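Local coordinates for tRNA (guanine-N(1)-)-methyltransferase (Corynebacterium diphtheriae, PDB 7KFF), which catalyses transfer of a methyl group from S-adenosylmethionine to N1 of the guanine that follows the anticodon in tRNA, at the interface of chains A and B. Numbering follows the deposited sequence. Chains: chain A/B, tRNA (guanine-N(1)-)-methyltransferase.

Contact 1: the interface of chains A and B. Residues chain A 237-240, 248-250; chain B 173-175.
B:Asp173 OD2 is gripped from opposite faces of its carboxylate plane: A:Thr240 N donates to it across the interface at 2.9 Å, on the anti side, and B:Arg175 NH2 forms a salt bridge from the syn side within its chain. The other oxygen, B:Asp173 OD1, receives B:Arg175 NE at 2.9 Å, making a side-on, two-nitrogen grip, and also takes B:Arg175 N, capping the start of helix 174-180. Aspartate suits this place because its short carboxylate, with CG anti to the backbone N (chi1 -176°), can serve helix end, arginine and partner chain together. The grip fixes the guanidinium: B:Arg175 NH1 reaches A:Leu248 O at 3.1 Å, while A:Val250 CG1 lies over one face, toward the rim. A bend at chi3 (-65°) brings the guanidinium back toward B:Asp173, and the methylenes run alongside A:Leu248, B:Arg175 CD 3.7 Å from A:Leu248 CB. The ring of A:Tyr239 presents its CE1 edge to B:Arg175 CG at 3.9 Å. B:Gln174 N donates to A:Ser238 O, its OE1 reaches A:Ser238 N through a water, and its CB packs against A:Pro237 CB (3.6 Å). The site ties the carboxy-terminal part of one subunit to the other's SAH-binding region and probably steadies the active site.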
loop_
_atom_site.group_PDB
_atom_site.type_symbol
_atom_site.label_atom_id
_atom_site.label_comp_id
_atom_site.label_asym_id
_atom_site.label_seq_id
_atom_site.Cartn_x
_atom_site.Cartn_y
_atom_site.Cartn_z
ATOM N N PRO A 237 4.638 17.214 -12.381
ATOM C CA PRO A 237 5.083 16.320 -13.459
ATOM C C PRO A 237 6.555 16.484 -13.795
ATOM O O PRO A 237 7.173 17.527 -13.545
ATOM C CB PRO A 237 4.216 16.734 -14.650
ATOM C CG PRO A 237 3.852 18.153 -14.355
ATOM C CD PRO A 237 3.698 18.240 -12.867
ATOM N N SER A 238 7.107 15.417 -14.379
ATOM C CA SER A 238 8.478 15.401 -14.863
ATOM C C SER A 238 8.503 15.075 -16.349
ATOM O O SER A 238 7.584 14.444 -16.880
ATOM C CB SER A 238 9.305 14.350 -14.135
ATOM O OG SER A 238 9.386 14.648 -12.753
ATOM N N TYR A 239 9.588 15.484 -17.006
ATOM C CA TYR A 239 9.739 15.321 -18.441
ATOM C C TYR A 239 11.184 14.996 -18.772
ATOM O O TYR A 239 12.100 15.432 -18.073
ATOM C CB TYR A 239 9.358 16.618 -19.181
ATOM C CG TYR A 239 7.962 17.095 -18.898
ATOM C CD1 TYR A 239 6.901 16.645 -19.658
ATOM C CD2 TYR A 239 7.693 17.961 -17.849
ATOM C CE1 TYR A 239 5.610 17.054 -19.393
ATOM C CE2 TYR A 239 6.401 18.386 -17.583
ATOM C CZ TYR A 239 5.368 17.928 -18.350
ATOM O OH TYR A 239 4.081 18.322 -18.079
ATOM N N THR A 240 11.378 14.263 -19.872
ATOM C CA THR A 240 12.706 13.996 -20.432
ATOM C C THR A 240 12.637 14.110 -21.953
ATOM O O THR A 240 11.591 14.415 -22.526
ATOM C CB THR A 240 13.268 12.659 -19.911
ATOM O OG1 THR A 240 14.642 12.540 -20.311
ATOM C CG2 THR A 240 12.487 11.483 -20.440
ATOM N N LEU A 248 3.186 16.665 -28.278
ATOM C CA LEU A 248 3.208 17.238 -26.937
ATOM C C LEU A 248 4.606 17.767 -26.649
ATOM O O LEU A 248 5.589 17.008 -26.667
ATOM C CB LEU A 248 2.793 16.174 -25.918
ATOM C CG LEU A 248 1.383 15.634 -26.148
ATOM C CD1 LEU A 248 1.109 14.485 -25.186
ATOM C CD2 LEU A 248 0.340 16.725 -25.971
ATOM N N GLU A 249 4.691 19.054 -26.343
ATOM C CA GLU A 249 5.967 19.695 -26.090
ATOM C C GLU A 249 6.220 19.793 -24.592
ATOM O O GLU A 249 5.296 20.016 -23.804
ATOM C CB GLU A 249 5.978 21.115 -26.646
ATOM C CG GLU A 249 5.933 21.213 -28.134
ATOM C CD GLU A 249 6.075 22.661 -28.613
ATOM O OE1 GLU A 249 5.356 23.053 -29.548
ATOM O OE2 GLU A 249 6.900 23.408 -28.039
ATOM N N VAL A 250 7.477 19.613 -24.207
ATOM C CA VAL A 250 7.841 19.857 -22.806
ATOM C C VAL A 250 7.695 21.346 -22.519
ATOM O O VAL A 250 7.975 22.174 -23.407
ATOM C CB VAL A 250 9.271 19.383 -22.533
ATOM C CG1 VAL A 250 9.440 17.920 -22.946
ATOM C CG2 VAL A 250 10.275 20.295 -23.233
ATOM N N ASP B 173 7.605 10.195 -17.752
ATOM C CA ASP B 173 7.346 11.466 -18.434
ATOM C C ASP B 173 5.841 11.680 -18.549
ATOM O O ASP B 173 5.111 10.815 -19.040
ATOM C CB ASP B 173 7.974 11.414 -19.833
ATOM C CG ASP B 173 7.854 12.716 -20.618
ATOM O OD1 ASP B 173 6.734 13.122 -20.959
ATOM O OD2 ASP B 173 8.912 13.303 -20.934
ATOM N N GLN B 174 5.379 12.851 -18.108
ATOM C CA GLN B 174 3.939 13.075 -17.978
ATOM C C GLN B 174 3.215 12.997 -19.313
ATOM O O GLN B 174 2.014 12.702 -19.356
ATOM C CB GLN B 174 3.682 14.413 -17.291
ATOM C CG GLN B 174 2.247 14.603 -16.863
ATOM C CD GLN B 174 1.846 13.666 -15.748
ATOM O OE1 GLN B 174 2.673 13.289 -14.920
ATOM N NE2 GLN B 174 0.571 13.291 -15.721
ATOM N N ARG B 175 3.908 13.282 -20.412
ATOM C CA ARG B 175 3.242 13.214 -21.709
ATOM C C ARG B 175 2.768 11.804 -22.037
ATOM O O ARG B 175 1.807 11.641 -22.793
ATOM C CB ARG B 175 4.166 13.705 -22.806
ATOM C CG ARG B 175 4.467 15.182 -22.653
ATOM C CD ARG B 175 5.579 15.609 -23.617
ATOM N NE ARG B 175 6.834 14.955 -23.264
ATOM C CZ ARG B 175 7.948 15.042 -23.977
ATOM N NH1 ARG B 175 7.956 15.767 -25.086
ATOM N NH2 ARG B 175 9.043 14.439 -23.547
HETATM O O HOH W 1 5.428 12.948 -14.590
#

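Contact 2: the interface of chains A and B. Residues chain A 28, 168, 195-198, 201; chain B 205, 208-209, 212.
B:Glu208 reaches across with both carboxylate oxygens, tip to tip with A:Tyr28, whose OH donates to B:Glu208 OE2 at 2.6 Å. Ring and carboxylate planes stand 87° apart, and the hydroxyl comes in on the anti side, well out of the carboxylate plane. B:Glu208 OE1 is held by successive backbone amides, A:Ile197 N at 2.8 Å and A:Gly198 N at 3.3 Å, both approaching from the same face. Glutamate is long enough for this: CG anti to the carbonyl carbon (chi1 -76°), and a bend at chi2, carry the carboxylate to the backbone of loop 195-198.

Waters extend the polar network. One joins B:Glu208 OE2 to A:Val201 N; another joins it to both terminal nitrogens of A:Arg168, whose NH2 stays 4.1 Å from B:Glu208 OE2, the water mediating between them. A further water links A:Val195 O, B:Ala209 O and B:Arg212 NH1.

Apolar groups complete the contact. A:Val195 CG1 sits over the centre of the B:Arg212 guanidinium, 3.5 Å from B:Arg212 CZ. A:Ile197 slides past the arginine's methylenes, A:Ile197 CG1 to B:Arg212 CB 3.8 Å. Branched A:Val201 places CG2 3.7 Å from B:Val205 CG2, and A:Leu196 CD2 meets B:Val205 CG1; small B:Ala209 lets the backbone of A:Val195 come close.

In the fold, the loop 195-198 of chain A, which falls within the stretch (141 to 202) that contributes to the SAH pocket, receives helix 200-211 of chain B.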
loop_
_atom_site.group_PDB
_atom_site.type_symbol
_atom_site.label_atom_id
_atom_site.label_comp_id
_atom_site.label_asym_id
_atom_site.label_seq_id
_atom_site.Cartn_x
_atom_site.Cartn_y
_atom_site.Cartn_z
ATOM N N TYR A 28 5.522 -15.041 -0.914
ATOM C CA TYR A 28 5.011 -13.708 -1.214
ATOM C C TYR A 28 6.089 -12.660 -0.963
ATOM O O TYR A 28 6.058 -11.571 -1.547
ATOM C CB TYR A 28 3.767 -13.436 -0.375
ATOM C CG TYR A 28 2.787 -12.458 -1.021
ATOM C CD1 TYR A 28 3.098 -11.104 -1.148
ATOM C CD2 TYR A 28 1.553 -12.880 -1.472
ATOM C CE1 TYR A 28 2.200 -10.209 -1.733
ATOM C CE2 TYR A 28 0.653 -11.985 -2.039
ATOM C CZ TYR A 28 0.983 -10.659 -2.162
ATOM O OH TYR A 28 0.081 -9.766 -2.738
ATOM N N ARG A 168 -3.988 -13.081 7.818
ATOM C CA ARG A 168 -4.858 -13.549 6.756
ATOM C C ARG A 168 -6.228 -13.766 7.401
ATOM O O ARG A 168 -6.358 -13.746 8.633
ATOM C CB ARG A 168 -4.323 -14.873 6.187
ATOM C CG ARG A 168 -3.048 -14.737 5.359
ATOM C CD ARG A 168 -3.354 -14.503 3.910
ATOM N NE ARG A 168 -2.258 -13.902 3.161
ATOM C CZ ARG A 168 -2.292 -13.682 1.852
ATOM N NH1 ARG A 168 -3.299 -14.120 1.115
ATOM N NH2 ARG A 168 -1.313 -13.028 1.263
ATOM N N VAL A 195 -9.236 -2.617 1.662
ATOM C CA VAL A 195 -9.139 -3.930 2.282
ATOM C C VAL A 195 -8.343 -4.876 1.392
ATOM O O VAL A 195 -8.724 -5.140 0.248
ATOM C CB VAL A 195 -10.529 -4.504 2.616
ATOM C CG1 VAL A 195 -10.372 -5.854 3.306
ATOM C CG2 VAL A 195 -11.365 -3.509 3.446
ATOM N N LEU A 196 -7.240 -5.381 1.934
ATOM C CA LEU A 196 -6.376 -6.332 1.269
ATOM C C LEU A 196 -6.735 -7.756 1.675
ATOM O O LEU A 196 -7.578 -7.987 2.544
ATOM C CB LEU A 196 -4.922 -6.078 1.661
ATOM C CG LEU A 196 -4.490 -4.632 1.421
ATOM C CD1 LEU A 196 -3.123 -4.400 2.027
ATOM C CD2 LEU A 196 -4.548 -4.271 -0.052
ATOM N N ILE A 197 -6.048 -8.722 1.063
ATOM C CA ILE A 197 -6.252 -10.137 1.382
ATOM C C ILE A 197 -5.373 -10.581 2.550
ATOM O O ILE A 197 -5.778 -11.399 3.390
ATOM C CB ILE A 197 -6.001 -11.010 0.131
ATOM C CG1 ILE A 197 -6.883 -10.590 -1.047
ATOM C CG2 ILE A 197 -6.191 -12.497 0.470
ATOM C CD1 ILE A 197 -6.443 -11.117 -2.389
ATOM N N GLY A 198 -4.148 -10.078 2.601
ATOM C CA GLY A 198 -3.221 -10.481 3.635
ATOM C C GLY A 198 -2.248 -9.368 3.951
ATOM O O GLY A 198 -2.117 -8.394 3.206
ATOM N N VAL A 201 1.603 -8.204 1.518
ATOM C CA VAL A 201 1.839 -7.095 0.597
ATOM C C VAL A 201 2.101 -5.807 1.362
ATOM O O VAL A 201 2.878 -4.960 0.912
ATOM C CB VAL A 201 0.707 -6.949 -0.436
ATOM C CG1 VAL A 201 -0.578 -6.398 0.180
ATOM C CG2 VAL A 201 1.151 -6.083 -1.592
ATOM N N VAL B 205 -0.777 -4.270 -4.333
ATOM C CA VAL B 205 -1.782 -3.764 -3.403
ATOM C C VAL B 205 -3.129 -3.641 -4.089
ATOM O O VAL B 205 -4.153 -4.140 -3.599
ATOM C CB VAL B 205 -1.327 -2.421 -2.815
ATOM C CG1 VAL B 205 -2.485 -1.728 -2.120
ATOM C CG2 VAL B 205 -0.151 -2.607 -1.861
ATOM N N GLU B 208 -4.734 -7.019 -5.069
ATOM C CA GLU B 208 -5.376 -7.735 -3.970
ATOM C C GLU B 208 -6.751 -7.152 -3.673
ATOM O O GLU B 208 -7.732 -7.891 -3.516
ATOM C CB GLU B 208 -4.521 -7.688 -2.699
ATOM C CG GLU B 208 -3.339 -8.606 -2.690
ATOM C CD GLU B 208 -2.952 -9.117 -1.310
ATOM O OE1 GLU B 208 -3.544 -8.695 -0.278
ATOM O OE2 GLU B 208 -2.030 -9.951 -1.273
ATOM N N ALA B 209 -6.833 -5.828 -3.554
ATOM C CA ALA B 209 -8.070 -5.178 -3.145
ATOM C C ALA B 209 -9.162 -5.315 -4.193
ATOM O O ALA B 209 -10.345 -5.404 -3.849
ATOM C CB ALA B 209 -7.807 -3.716 -2.827
ATOM N N ARG B 212 -10.083 -9.536 -4.887
ATOM C CA ARG B 212 -10.852 -10.175 -3.826
ATOM C C ARG B 212 -12.340 -9.846 -3.893
ATOM O O ARG B 212 -13.131 -10.515 -3.218
ATOM C CB ARG B 212 -10.309 -9.842 -2.448
ATOM C CG ARG B 212 -10.529 -8.424 -2.019
ATOM C CD ARG B 212 -9.939 -8.128 -0.637
ATOM N NE ARG B 212 -10.661 -8.698 0.500
ATOM C CZ ARG B 212 -11.747 -8.167 1.060
ATOM N NH1 ARG B 212 -12.297 -7.075 0.579
ATOM N NH2 ARG B 212 -12.283 -8.747 2.114
HETATM O O HOH W 2 -0.776 -9.808 1.118
HETATM O O HOH W 3 -11.092 -5.095 -1.219
HETATM O O HOH W 4 -2.870 -12.654 -1.294
#

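Contact 3: the interface of chains A and B. Residues chain A 191, 194, 196, 201, 205; chain B 191, 194, 201, 205.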
loop_
_atom_site.group_PDB
_atom_site.type_symbol
_atom_site.label_atom_id
_atom_site.label_comp_id
_atom_site.label_asym_id
_atom_site.label_seq_id
_atom_site.Cartn_x
_atom_site.Cartn_y
_atom_site.Cartn_z
ATOM N N ILE A 191 -1.963 0.397 5.721
ATOM C CA ILE A 191 -1.347 1.109 4.597
ATOM C C ILE A 191 -2.329 2.001 3.836
ATOM O O ILE A 191 -1.901 2.772 2.961
ATOM C CB ILE A 191 -0.519 0.197 3.658
ATOM C CG1 ILE A 191 -1.413 -0.837 2.953
ATOM C CG2 ILE A 191 0.622 -0.436 4.430
ATOM C CD1 ILE A 191 -0.768 -1.438 1.723
ATOM N N TYR A 194 -8.509 0.777 2.521
ATOM C CA TYR A 194 -8.959 -0.216 1.557
ATOM C C TYR A 194 -8.601 -1.564 2.163
ATOM O O TYR A 194 -7.810 -1.642 3.110
ATOM C CB TYR A 194 -8.323 -0.021 0.176
ATOM C CG TYR A 194 -6.863 0.321 0.218
ATOM C CD1 TYR A 194 -5.911 -0.662 0.415
ATOM C CD2 TYR A 194 -6.431 1.630 0.076
ATOM C CE1 TYR A 194 -4.558 -0.353 0.481
ATOM C CE2 TYR A 194 -5.093 1.950 0.107
ATOM C CZ TYR A 194 -4.158 0.945 0.312
ATOM O OH TYR A 194 -2.825 1.226 0.375
ATOM N N LEU A 196 -7.240 -5.381 1.934
ATOM C CA LEU A 196 -6.376 -6.332 1.269
ATOM C C LEU A 196 -6.735 -7.756 1.675
ATOM O O LEU A 196 -7.578 -7.987 2.544
ATOM C CB LEU A 196 -4.922 -6.078 1.661
ATOM C CG LEU A 196 -4.490 -4.632 1.421
ATOM C CD1 LEU A 196 -3.123 -4.400 2.027
ATOM C CD2 LEU A 196 -4.548 -4.271 -0.052
ATOM N N VAL A 201 1.603 -8.204 1.518
ATOM C CA VAL A 201 1.839 -7.095 0.597
ATOM C C VAL A 201 2.101 -5.807 1.362
ATOM O O VAL A 201 2.878 -4.960 0.912
ATOM C CB VAL A 201 0.707 -6.949 -0.436
ATOM C CG1 VAL A 201 -0.578 -6.398 0.180
ATOM C CG2 VAL A 201 1.151 -6.083 -1.592
ATOM N N VAL A 205 5.223 -3.027 1.082
ATOM C CA VAL A 205 5.038 -1.580 1.022
ATOM C C VAL A 205 5.890 -0.890 2.070
ATOM O O VAL A 205 6.647 0.047 1.775
ATOM C CB VAL A 205 3.553 -1.231 1.188
ATOM C CG1 VAL A 205 3.384 0.252 1.463
ATOM C CG2 VAL A 205 2.747 -1.654 -0.038
ATOM N N ILE B 191 -1.253 4.880 -3.370
ATOM C CA ILE B 191 -1.741 3.959 -2.339
ATOM C C ILE B 191 -1.653 4.534 -0.924
ATOM O O ILE B 191 -2.174 3.916 0.019
ATOM C CB ILE B 191 -1.145 2.534 -2.441
ATOM C CG1 ILE B 191 0.373 2.544 -2.192
ATOM C CG2 ILE B 191 -1.521 1.913 -3.772
ATOM C CD1 ILE B 191 0.925 1.180 -1.838
ATOM N N TYR B 194 3.008 8.250 1.502
ATOM C CA TYR B 194 4.351 7.780 1.813
ATOM C C TYR B 194 4.998 7.477 0.471
ATOM O O TYR B 194 4.314 7.379 -0.553
ATOM C CB TYR B 194 4.342 6.555 2.736
ATOM C CG TYR B 194 3.292 5.540 2.394
ATOM C CD1 TYR B 194 3.485 4.643 1.359
ATOM C CD2 TYR B 194 2.097 5.483 3.093
ATOM C CE1 TYR B 194 2.510 3.715 1.017
ATOM C CE2 TYR B 194 1.133 4.549 2.789
ATOM C CZ TYR B 194 1.350 3.664 1.742
ATOM O OH TYR B 194 0.407 2.742 1.393
ATOM N N VAL B 201 4.999 -2.630 -6.346
ATOM C CA VAL B 201 4.332 -3.033 -5.110
ATOM C C VAL B 201 2.930 -2.449 -5.041
ATOM O O VAL B 201 2.018 -3.076 -4.492
ATOM C CB VAL B 201 5.173 -2.700 -3.864
ATOM C CG1 VAL B 201 5.209 -1.202 -3.567
ATOM C CG2 VAL B 201 4.666 -3.463 -2.662
ATOM N N VAL B 205 -0.777 -4.270 -4.333
ATOM C CA VAL B 205 -1.782 -3.764 -3.403
ATOM C C VAL B 205 -3.129 -3.641 -4.089
ATOM O O VAL B 205 -4.153 -4.140 -3.599
ATOM C CB VAL B 205 -1.327 -2.421 -2.815
ATOM C CG1 VAL B 205 -2.485 -1.728 -2.120
ATOM C CG2 VAL B 205 -0.151 -2.607 -1.861
#
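A:Val205 and B:Val205 meet near the two-fold axis of this SPOUT-family dimer, whose subunits carry the family's trefoil knot. A:Val205 CG2 and B:Val205 CG2 touch at 3.6 Å, the side chains crossing at about a right angle. Beta-branched valine suits the spot because its two methyls face different neighbours: CG1, anti to the backbone N (chi1 166°), presses on a tyrosine ring, A:Val205 CG1 to B:Tyr194 CE1 at 3.6 Å, while CG2 lies beside the backbone N and meets its twin and the CD1 tip of the partner's isoleucine, A:Val205 CG2 to B:Ile191 CD1 at 3.8 Å. Beside this core lies a polar pair, for which tyrosine is suited, its ring carbon CE1 meeting valine while its hydroxyl reaches a carbonyl. A:Tyr194 OH donates to B:Ile191 O at 2.8 Å, and B:Tyr194 OH returns the bond to A:Ile191 O. Each carbonyl oxygen lies at the edge of the ring, in its plane, and sees the hydroxyl at a C=O...O angle of 132°. The two carbonyls, A:Ile191 O and B:Ile191 O, are acceptors set just 3.2 Å apart, an unfavourable approach that the tyrosine hydroxyls probably ease. Whereas B:Val205 hides 52 Å² here, B:Val201 makes a smaller contribution, 9 Å², touching A:Val205 through its CG2 methyl.

Contacts 2 and 3 are neighbours, their C-alpha centres about 8 Å apart, and share A:Leu196, A:Val201 and B:Val205. Helix 200-211 therefore serves both, one part of it packing near the symmetry axis and its later turns reaching the partner's loop. Contact 1 lies about 33 Å from contact 2 and about 27 Å from contact 3, and uses other elements: B:Asp173 and the start of helix 174-180 on one chain, residues 237-240 and 248-250 on the other. Because each contact has its twin with the chains exchanged, the subunits are held at the centre and at both outer ends, which fits an enzyme expected to work as a dimer.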